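Local atomic coordinates of PcyX_EBK42635 (Marine metagenome, PDB entry 5OWG), a protein that probably reduces a linear tetrapyrrole (bilin) with electrons from ferredoxin to make phycoerythrobilin, as a phage-type, four-electron member of the ferredoxin-dependent bilin reductases. Residues I95-E99 / K100-G104; G185-M189 / A190-K194. All blocks are in the same frame, centred on the assembly; numbering follows the deposited sequence.

Contact 1: residues I95-E99 / K100-G104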
loop_
_atom_site.group_PDB
_atom_site.type_symbol
_atom_site.label_atom_id
_atom_site.label_comp_id
_atom_site.label_asym_id
_atom_site.label_seq_id
_atom_site.Cartn_x
_atom_site.Cartn_y
_atom_site.Cartn_z
ATOM N N ILE A 95 -4.161 7.111 -3.875
ATOM C CA ILE A 95 -5.173 7.929 -4.529
ATOM C C ILE A 95 -5.894 8.741 -3.462
ATOM O O ILE A 95 -6.382 8.183 -2.473
ATOM C CB ILE A 95 -6.169 7.068 -5.338
ATOM C CG1 ILE A 95 -6.924 7.933 -6.347
ATOM C CG2 ILE A 95 -7.144 6.323 -4.427
ATOM C CD1 ILE A 95 -6.162 8.141 -7.627
ATOM N N ILE A 96 -5.925 10.057 -3.645
ATOM C CA ILE A 96 -6.758 10.952 -2.850
ATOM C C ILE A 96 -7.650 11.721 -3.812
ATOM O O ILE A 96 -7.157 12.366 -4.744
ATOM C CB ILE A 96 -5.923 11.915 -1.985
ATOM C CG1 ILE A 96 -6.820 12.967 -1.316
ATOM C CG2 ILE A 96 -4.857 12.606 -2.826
ATOM C CD1 ILE A 96 -7.917 12.390 -0.439
ATOM N N ALA A 97 -8.958 11.651 -3.584
ATOM C CA ALA A 97 -9.920 12.298 -4.462
ATOM C C ALA A 97 -11.057 12.875 -3.640
ATOM O O ALA A 97 -11.388 14.059 -3.758
ATOM C CB ALA A 97 -10.469 11.307 -5.490
ATOM N N GLY A 98 -11.647 12.043 -2.792
ATOM C CA GLY A 98 -12.852 12.426 -2.096
ATOM C C GLY A 98 -14.066 12.312 -2.984
ATOM O O GLY A 98 -14.482 11.208 -3.344
ATOM N N GLU A 99 -14.627 13.454 -3.359
ATOM C CA GLU A 99 -15.823 13.498 -4.179
ATOM C C GLU A 99 -15.633 14.524 -5.283
ATOM O O GLU A 99 -15.086 15.605 -5.047
ATOM C CB GLU A 99 -17.050 13.848 -3.331
ATOM C CG GLU A 99 -17.266 12.899 -2.166
ATOM C CD GLU A 99 -17.671 11.512 -2.621
ATOM O OE1 GLU A 99 -18.865 11.310 -2.923
ATOM O OE2 GLU A 99 -16.797 10.623 -2.687
ATOM N N LYS A 100 -16.070 14.172 -6.491
ATOM C CA LYS A 100 -16.190 15.057 -7.642
ATOM C C LYS A 100 -14.844 15.306 -8.329
ATOM O O LYS A 100 -14.836 15.798 -9.458
ATOM C CB LYS A 100 -16.850 16.408 -7.278
ATOM C CG LYS A 100 -16.290 17.692 -7.896
ATOM C CD LYS A 100 -16.860 17.956 -9.278
ATOM C CE LYS A 100 -16.417 19.309 -9.803
ATOM N NZ LYS A 100 -14.997 19.309 -10.250
ATOM N N LYS A 101 -13.713 14.964 -7.714
ATOM C CA LYS A 101 -12.423 15.346 -8.269
ATOM C C LYS A 101 -11.327 14.476 -7.670
ATOM O O LYS A 101 -11.337 14.195 -6.470
ATOM C CB LYS A 101 -12.146 16.833 -8.002
ATOM C CG LYS A 101 -10.715 17.295 -8.247
ATOM C CD LYS A 101 -10.296 17.144 -9.698
ATOM C CE LYS A 101 -8.842 17.551 -9.889
ATOM N NZ LYS A 101 -8.585 18.950 -9.444
ATOM N N VAL A 102 -10.387 14.060 -8.515
ATOM C CA VAL A 102 -9.221 13.292 -8.091
ATOM C C VAL A 102 -8.044 14.255 -8.013
ATOM O O VAL A 102 -7.497 14.671 -9.041
ATOM C CB VAL A 102 -8.928 12.128 -9.049
ATOM C CG1 VAL A 102 -7.699 11.349 -8.588
ATOM C CG2 VAL A 102 -10.132 11.207 -9.148
ATOM N N THR A 103 -7.650 14.609 -6.789
ATOM C CA THR A 103 -6.587 15.590 -6.600
ATOM C C THR A 103 -5.205 14.958 -6.722
ATOM O O THR A 103 -4.318 15.522 -7.372
ATOM C CB THR A 103 -6.731 16.264 -5.236
ATOM O OG1 THR A 103 -6.465 15.311 -4.199
ATOM C CG2 THR A 103 -8.136 16.816 -5.058
ATOM N N GLY A 104 -5.007 13.805 -6.106
ATOM C CA GLY A 104 -3.708 13.149 -6.116
ATOM C C GLY A 104 -3.816 11.699 -6.530
ATOM O O GLY A 104 -4.768 11.006 -6.174
#

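Contact 2: residues G185-M189 / A190-K194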
loop_
_atom_site.group_PDB
_atom_site.type_symbol
_atom_site.label_atom_id
_atom_site.label_comp_id
_atom_site.label_asym_id
_atom_site.label_seq_id
_atom_site.Cartn_x
_atom_site.Cartn_y
_atom_site.Cartn_z
ATOM N N GLY A 185 15.008 -15.481 -3.438
ATOM C CA GLY A 185 16.354 -15.998 -3.299
ATOM C C GLY A 185 17.414 -15.276 -4.101
ATOM O O GLY A 185 18.601 -15.591 -3.952
ATOM N N GLU A 186 17.033 -14.319 -4.943
ATOM C CA GLU A 186 17.977 -13.614 -5.801
ATOM C C GLU A 186 18.741 -12.510 -5.078
ATOM O O GLU A 186 19.458 -11.751 -5.740
ATOM C CB GLU A 186 17.240 -13.011 -6.997
ATOM C CG GLU A 186 16.438 -11.767 -6.660
ATOM C CD GLU A 186 15.648 -11.258 -7.842
ATOM O OE1 GLU A 186 15.560 -11.982 -8.857
ATOM O OE2 GLU A 186 15.112 -10.133 -7.761
ATOM N N ALA A 187 18.600 -12.386 -3.760
ATOM C CA ALA A 187 19.240 -11.297 -3.036
ATOM C C ALA A 187 19.656 -11.773 -1.652
ATOM O O ALA A 187 19.197 -12.809 -1.162
ATOM C CB ALA A 187 18.314 -10.081 -2.919
ATOM N N GLU A 188 20.537 -10.995 -1.028
ATOM C CA GLU A 188 20.997 -11.267 0.326
ATOM C C GLU A 188 20.159 -10.477 1.325
ATOM O O GLU A 188 19.810 -9.319 1.082
ATOM C CB GLU A 188 22.477 -10.905 0.475
ATOM C CG GLU A 188 23.059 -11.125 1.870
ATOM C CD GLU A 188 22.963 -12.569 2.331
ATOM O OE1 GLU A 188 21.833 -13.079 2.477
ATOM O OE2 GLU A 188 24.022 -13.195 2.544
ATOM N N MET A 189 19.853 -11.113 2.458
ATOM C CA MET A 189 18.904 -10.542 3.409
ATOM C C MET A 189 19.311 -9.134 3.834
ATOM O O MET A 189 18.499 -8.202 3.794
ATOM C CB MET A 189 18.788 -11.454 4.632
ATOM C CG MET A 189 17.375 -11.583 5.177
ATOM S SD MET A 189 17.298 -12.591 6.670
ATOM C CE MET A 189 16.217 -13.914 6.132
ATOM N N ALA A 190 20.567 -8.963 4.251
ATOM C CA ALA A 190 21.020 -7.671 4.757
ATOM C C ALA A 190 20.744 -6.553 3.758
ATOM O O ALA A 190 20.234 -5.487 4.123
ATOM C CB ALA A 190 22.510 -7.735 5.092
ATOM N N ASP A 191 21.076 -6.779 2.484
ATOM C CA ASP A 191 20.884 -5.738 1.479
ATOM C C ASP A 191 19.408 -5.493 1.192
ATOM O O ASP A 191 19.018 -4.355 0.904
ATOM C CB ASP A 191 21.621 -6.111 0.193
ATOM C CG ASP A 191 23.126 -6.126 0.370
ATOM O OD1 ASP A 191 23.591 -5.992 1.522
ATOM O OD2 ASP A 191 23.846 -6.266 -0.640
ATOM N N VAL A 192 18.575 -6.534 1.259
ATOM C CA VAL A 192 17.147 -6.348 1.024
ATOM C C VAL A 192 16.529 -5.517 2.141
ATOM O O VAL A 192 15.712 -4.623 1.890
ATOM C CB VAL A 192 16.449 -7.713 0.874
ATOM C CG1 VAL A 192 14.944 -7.535 0.713
ATOM C CG2 VAL A 192 17.016 -8.468 -0.317
ATOM N N ILE A 193 16.900 -5.800 3.392
ATOM C CA ILE A 193 16.434 -4.984 4.511
ATOM C C ILE A 193 16.818 -3.527 4.293
ATOM O O ILE A 193 15.975 -2.623 4.363
ATOM C CB ILE A 193 17.001 -5.524 5.839
ATOM C CG1 ILE A 193 16.394 -6.897 6.146
ATOM C CG2 ILE A 193 16.744 -4.536 6.984
ATOM C CD1 ILE A 193 16.960 -7.578 7.382
ATOM N N LYS A 194 18.103 -3.279 4.030
ATOM C CA LYS A 194 18.581 -1.922 3.790
ATOM C C LYS A 194 17.755 -1.226 2.713
ATOM O O LYS A 194 17.333 -0.076 2.880
ATOM C CB LYS A 194 20.057 -1.967 3.390
ATOM C CG LYS A 194 20.723 -0.606 3.257
ATOM C CD LYS A 194 22.132 -0.727 2.684
ATOM C CE LYS A 194 23.001 -1.688 3.487
ATOM N NZ LYS A 194 22.972 -1.397 4.947
#

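Contact 1: residues I95-E99 / K100-G104
The carbonyl oxygen Ile96 O is gripped from the returning chain by two sound bonds and a third that is weak. Gly104 N donates to Ile96 O at 2.9 Å, nearly straight at 174° and in the carbonyl plane. Thr103 N adds only a weak bond to the same oxygen, bent to 124°. Two successive residues thus face one, which defines a classic beta bulge at the point where strand 90-96 turns over into strand 104-110, one of the two outermost strands of the chain's antiparallel sheet. Ile96 and Gly104 form the hydrogen-bonded pair, closed on its other side by Ile96 N to Gly104 O at 2.9 Å.

The hydroxyl of Thr103 supplies the other sound bond. Its chi1 of 68° sets OG1 between its own backbone N and carbonyl carbon, from where it reaches Ile96 O at 3.1 Å. It comes from above the carbonyl plane, a direction well apart from that of Gly104 N. The same OG1 lies against the branch methyl Ile96 CG2, and Gly104, having no side chain, leaves room for that methyl over its backbone.

Beyond the bulge, Val102 meets the 95-99 segment with both methyls. Its CG2 packs on Ala97 CB, just past the end of the strand, at 3.7 Å. Farther along the connection lies Gly98, whose backbone bonds to Trp74 of the neighbouring strand 73-82. Ile95 lies against Trp74 and Ala76 of that strand, while its end turns to the returning chain and crosses Val102 at about a right angle, CD1 standing 3.7 Å from Val102 CG1.

Contact 2: residues G185-M189 / A190-K194
Ala187 and Val192 point their CB atoms at each other's segment, and the methyl Ala187 CB meets the branch Val192 CG2 at 3.3 Å, closer than ordinary van der Waals contact. Val192 has CG1 anti to the backbone N (chi1 177°), which leaves CG2 beside that N and facing the incoming chain; there it touches both Ala187 CB and the carbonyl oxygen Glu188 O. Val192 is buried, whereas most of the residues that meet here are exposed.

Glu188 is turned differently. Its CB runs alongside the first turn, and the bend at chi2 (60°) brings the carboxylate back over its own backbone. OE1 then accepts from Met189 N at 2.8 Å through the anti lone pair, with 146° at the hydrogen. Glu188 occupies the N-cap position of helix 189-204, so the side-chain bond meets an N-H of the first turn that has no preceding helical carbonyl to bind. A negative carboxylate at this end would also be expected to interact favourably with the helix dipole.

The backbone carbonyl of Glu188 points the other way, into the helix, and takes Val192 N at 3.1 Å. One residue on, Met189 O receives Ile193 N at 2.9 Å, almost straight, which continues the i to i+4 pattern opened by Glu188 O. Ile193 lays CG1 beside that same carbonyl, 3.4 Å from Met189 O.

Met189 CB points away from residues 190-194; its side chain and that of Ile193 both rest on Leu84 in a loop of the same chain, and Ile193 also touches Val235. Before the cap, the carboxylate of Glu186 is divided between two imidazoles, OE2 bonding to His117 NE2 and OE1 to His183 ND1.

Both contacts are local, each within one continuous run of chain, but they sit on opposite sides of the chain's centre, with their own centres 37 Å apart and their nearest atoms about 24 Å apart. Contact 1 joins two neighbouring strands at the margin of the sheet and is partly buried; contact 2 starts a helix at the surface, with a single buried residue among those that touch. No helix or strand is shared. Backbone bonds carry both, yet they run between antiparallel strands in 95-104 and along a helical turn in 185-194. Side-chain polarity differs too: a neutral hydroxyl donates in contact 1, whereas a carboxylate accepts in contact 2.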